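Local atomic coordinates of putative histidinol-phosphate aminotransferase (Burkholderia pseudomallei, PDB entry 3P1T), a protein that probably catalyses the pyridoxal-phosphate-dependent transamination between L-histidinol phosphate and 2-oxoglutarate, a late step in histidine biosynthesis. Residues G269-S274 / L281-A286. Residues are numbered along the deposited sequence; the frame is centred on the assembly and turned at random.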
ATOM      1  N   GLY A 269     -38.251 -13.216 -18.441  1.00 56.39           N
ATOM      2  CA  GLY A 269     -39.133 -12.961 -17.310  1.00 56.18           C
ATOM      3  C   GLY A 269     -38.499 -12.424 -16.048  1.00 57.77           C
ATOM      4  O   GLY A 269     -39.212 -12.183 -15.072  1.00 55.83           O
ATOM      5  N   TYR A 270     -37.169 -12.221 -16.051  1.00 54.96           N
ATOM      6  CA  TYR A 270     -36.438 -11.692 -14.891  1.00 53.39           C
ATOM      7  C   TYR A 270     -36.686 -10.186 -14.738  1.00 57.11           C
ATOM      8  O   TYR A 270     -36.981  -9.495 -15.717  1.00 56.81           O
ATOM      9  CB  TYR A 270     -34.924 -11.980 -14.994  1.00 53.09           C
ATOM     10  CG  TYR A 270     -34.578 -13.452 -14.936  1.00 54.10           C
ATOM     11  CD1 TYR A 270     -34.419 -14.102 -13.717  1.00 55.06           C
ATOM     12  CD2 TYR A 270     -34.389 -14.193 -16.101  1.00 55.48           C
ATOM     13  CE1 TYR A 270     -34.105 -15.460 -13.656  1.00 56.41           C
ATOM     14  CE2 TYR A 270     -34.107 -15.560 -16.055  1.00 56.85           C
ATOM     15  CZ  TYR A 270     -33.973 -16.193 -14.830  1.00 65.01           C
ATOM     16  OH  TYR A 270     -33.672 -17.536 -14.779  1.00 65.13           O
ATOM     17  N   ARG A 271     -36.616  -9.696 -13.488  1.00 54.15           N
ATOM     18  CA  ARG A 271     -36.793  -8.270 -13.202  1.00 53.40           C
ATOM     19  C   ARG A 271     -35.405  -7.683 -12.979  1.00 53.80           C
ATOM     20  O   ARG A 271     -34.720  -7.996 -12.003  1.00 51.66           O
ATOM     21  CB  ARG A 271     -37.759  -8.018 -12.028  1.00 54.09           C
ATOM     22  CG  ARG A 271     -39.178  -8.494 -12.318  1.00 70.07           C
ATOM     23  CD  ARG A 271     -40.252  -7.610 -11.734  1.00 93.54           C
ATOM     24  NE  ARG A 271     -41.566  -8.203 -11.975  1.00111.15           N
ATOM     25  CZ  ARG A 271     -42.337  -8.707 -11.018  1.00133.87           C
ATOM     26  NH1 ARG A 271     -41.961  -8.634  -9.747  1.00124.68           N
ATOM     27  NH2 ARG A 271     -43.513  -9.241 -11.319  1.00125.40           N
ATOM     28  N   VAL A 272     -34.960  -6.933 -13.974  1.00 50.14           N
ATOM     29  CA  VAL A 272     -33.631  -6.336 -14.035  1.00 48.63           C
ATOM     30  C   VAL A 272     -33.760  -4.843 -13.807  1.00 53.80           C
ATOM     31  O   VAL A 272     -34.666  -4.213 -14.351  1.00 55.78           O
ATOM     32  CB  VAL A 272     -32.956  -6.656 -15.407  1.00 51.48           C
ATOM     33  CG1 VAL A 272     -31.506  -6.175 -15.442  1.00 49.84           C
ATOM     34  CG2 VAL A 272     -33.036  -8.146 -15.733  1.00 51.35           C
ATOM     35  N   ALA A 273     -32.860  -4.282 -13.008  1.00 49.45           N
ATOM     36  CA  ALA A 273     -32.799  -2.850 -12.740  1.00 49.14           C
ATOM     37  C   ALA A 273     -31.924  -2.138 -13.777  1.00 54.58           C
ATOM     38  O   ALA A 273     -30.946  -2.724 -14.255  1.00 54.28           O
ATOM     39  CB  ALA A 273     -32.239  -2.612 -11.340  1.00 48.54           C
ATOM     40  N   SER A 274     -32.241  -0.861 -14.086  1.00 50.98           N
ATOM     41  CA  SER A 274     -31.405  -0.029 -14.949  1.00 50.13           C
ATOM     42  C   SER A 274     -30.008   0.082 -14.318  1.00 51.89           C
ATOM     43  O   SER A 274     -29.888  -0.051 -13.095  1.00 51.48           O
ATOM     44  CB  SER A 274     -32.033   1.346 -15.155  1.00 54.71           C
ATOM     45  OG  SER A 274     -32.084   2.098 -13.950  1.00 66.12           O
ATOM     46  N   LEU A 281     -28.389  -5.437 -11.620  1.00 40.48           N
ATOM     47  CA  LEU A 281     -29.022  -5.994 -10.427  1.00 38.66           C
ATOM     48  C   LEU A 281     -30.300  -6.704 -10.862  1.00 44.30           C
ATOM     49  O   LEU A 281     -31.121  -6.103 -11.558  1.00 44.64           O
ATOM     50  CB  LEU A 281     -29.292  -4.932  -9.367  1.00 37.91           C
ATOM     51  CG  LEU A 281     -29.735  -5.456  -7.994  1.00 41.58           C
ATOM     52  CD1 LEU A 281     -28.566  -6.063  -7.219  1.00 40.14           C
ATOM     53  CD2 LEU A 281     -30.342  -4.355  -7.180  1.00 43.02           C
ATOM     54  N   VAL A 282     -30.435  -7.999 -10.512  1.00 42.10           N
ATOM     55  CA  VAL A 282     -31.577  -8.837 -10.891  1.00 43.09           C
ATOM     56  C   VAL A 282     -32.296  -9.341  -9.628  1.00 48.35           C
ATOM     57  O   VAL A 282     -31.630  -9.732  -8.667  1.00 48.03           O
ATOM     58  CB  VAL A 282     -31.120 -10.018 -11.795  1.00 46.98           C
ATOM     59  CG1 VAL A 282     -32.308 -10.854 -12.270  1.00 48.19           C
ATOM     60  CG2 VAL A 282     -30.333  -9.512 -12.994  1.00 46.51           C
ATOM     61  N   GLU A 283     -33.654  -9.333  -9.642  1.00 46.46           N
ATOM     62  CA  GLU A 283     -34.486  -9.855  -8.551  1.00 46.69           C
ATOM     63  C   GLU A 283     -34.303 -11.357  -8.437  1.00 54.20           C
ATOM     64  O   GLU A 283     -34.322 -12.062  -9.459  1.00 55.18           O
ATOM     65  CB  GLU A 283     -35.971  -9.524  -8.734  1.00 48.57           C
ATOM     66  CG  GLU A 283     -36.351  -8.079  -8.458  1.00 58.44           C
ATOM     67  CD  GLU A 283     -37.839  -7.771  -8.435  1.00 86.25           C
ATOM     68  OE1 GLU A 283     -38.659  -8.717  -8.346  1.00 80.75           O
ATOM     69  OE2 GLU A 283     -38.183  -6.568  -8.484  1.00 86.38           O
ATOM     70  N   ASN A 284     -34.108 -11.848  -7.202  1.00 51.73           N
ATOM     71  CA  ASN A 284     -33.905 -13.272  -6.967  1.00 51.62           C
ATOM     72  C   ASN A 284     -34.692 -13.754  -5.729  1.00 56.27           C
ATOM     73  O   ASN A 284     -34.109 -14.064  -4.693  1.00 55.52           O
ATOM     74  CB  ASN A 284     -32.410 -13.576  -6.814  1.00 46.73           C
ATOM     75  CG  ASN A 284     -32.113 -15.046  -6.653  1.00 59.29           C
ATOM     76  OD1 ASN A 284     -32.780 -15.918  -7.241  1.00 51.15           O
ATOM     77  ND2 ASN A 284     -31.144 -15.341  -5.801  1.00 44.55           N
ATOM     78  N   ALA A 285     -36.011 -13.890  -5.866  1.00 54.03           N
ATOM     79  CA  ALA A 285     -36.862 -14.380  -4.777  1.00 54.15           C
ATOM     80  C   ALA A 285     -36.494 -15.821  -4.360  1.00 57.83           C
ATOM     81  O   ALA A 285     -36.633 -16.171  -3.186  1.00 58.60           O
ATOM     82  CB  ALA A 285     -38.319 -14.325  -5.197  1.00 55.92           C
ATOM     83  N   ALA A 286     -35.981 -16.625  -5.311  1.00 53.17           N
ATOM     84  CA  ALA A 286     -35.596 -18.020  -5.112  1.00 53.22           C
ATOM     85  C   ALA A 286     -34.403 -18.189  -4.131  1.00 56.64           C
ATOM     86  O   ALA A 286     -34.164 -19.302  -3.643  1.00 58.16           O
ATOM     87  CB  ALA A 286     -35.247 -18.637  -6.446  1.00 54.07           C
TER
HETATM   88  O   HOH W   1     -28.589  -2.722 -12.248  1.00 32.55           O
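Arg271 and Glu283 face each other across two antiparallel backbones and are joined twice. In the main chain, Glu283 N donates to Arg271 O at 2.9 Å. A second bond runs the other way, from Ala273 N to Leu281 O, also 2.9 Å. Both are nearly straight. They flank Val272 and Val282, whose CA atoms lie 4.5 Å apart in a single beta bridge. Each valine CA-H also points at the carbonyl that takes the neighbouring bond.

A water continues the pairing. It accepts from Leu281 N and can donate to Ser274 O.

The pair lies in the small C-terminal domain of the aminotransferase fold. Helix 244-267 ends in a Schellman motif at Gly269. The chain then runs on through 270-273, and strand 279-283 returns antiparallel beside it. The other side of that strand pairs with strand 312-316.

The side chains of Arg271 and Glu283 form a salt bridge, NH1 to OE1, which is long at 3.6 Å. The guanidinium and carboxylate planes are 83° apart. Glu283 CD also packs on Arg271 CB at 3.6 Å.

Tyr270, Val272 and Val282 make apolar contacts on the face turned to Leu265 of helix 244-267. With CG1 anti to N (chi1 -177°), Val282 turns this methyl to Tyr270 CB, 3.9 Å from CG1. Val282 CG2 touches Val272 CG2 at 4.1 Å. The Tyr270 hydroxyl is hydrogen-bonded to Leu330 O in helix 320-333.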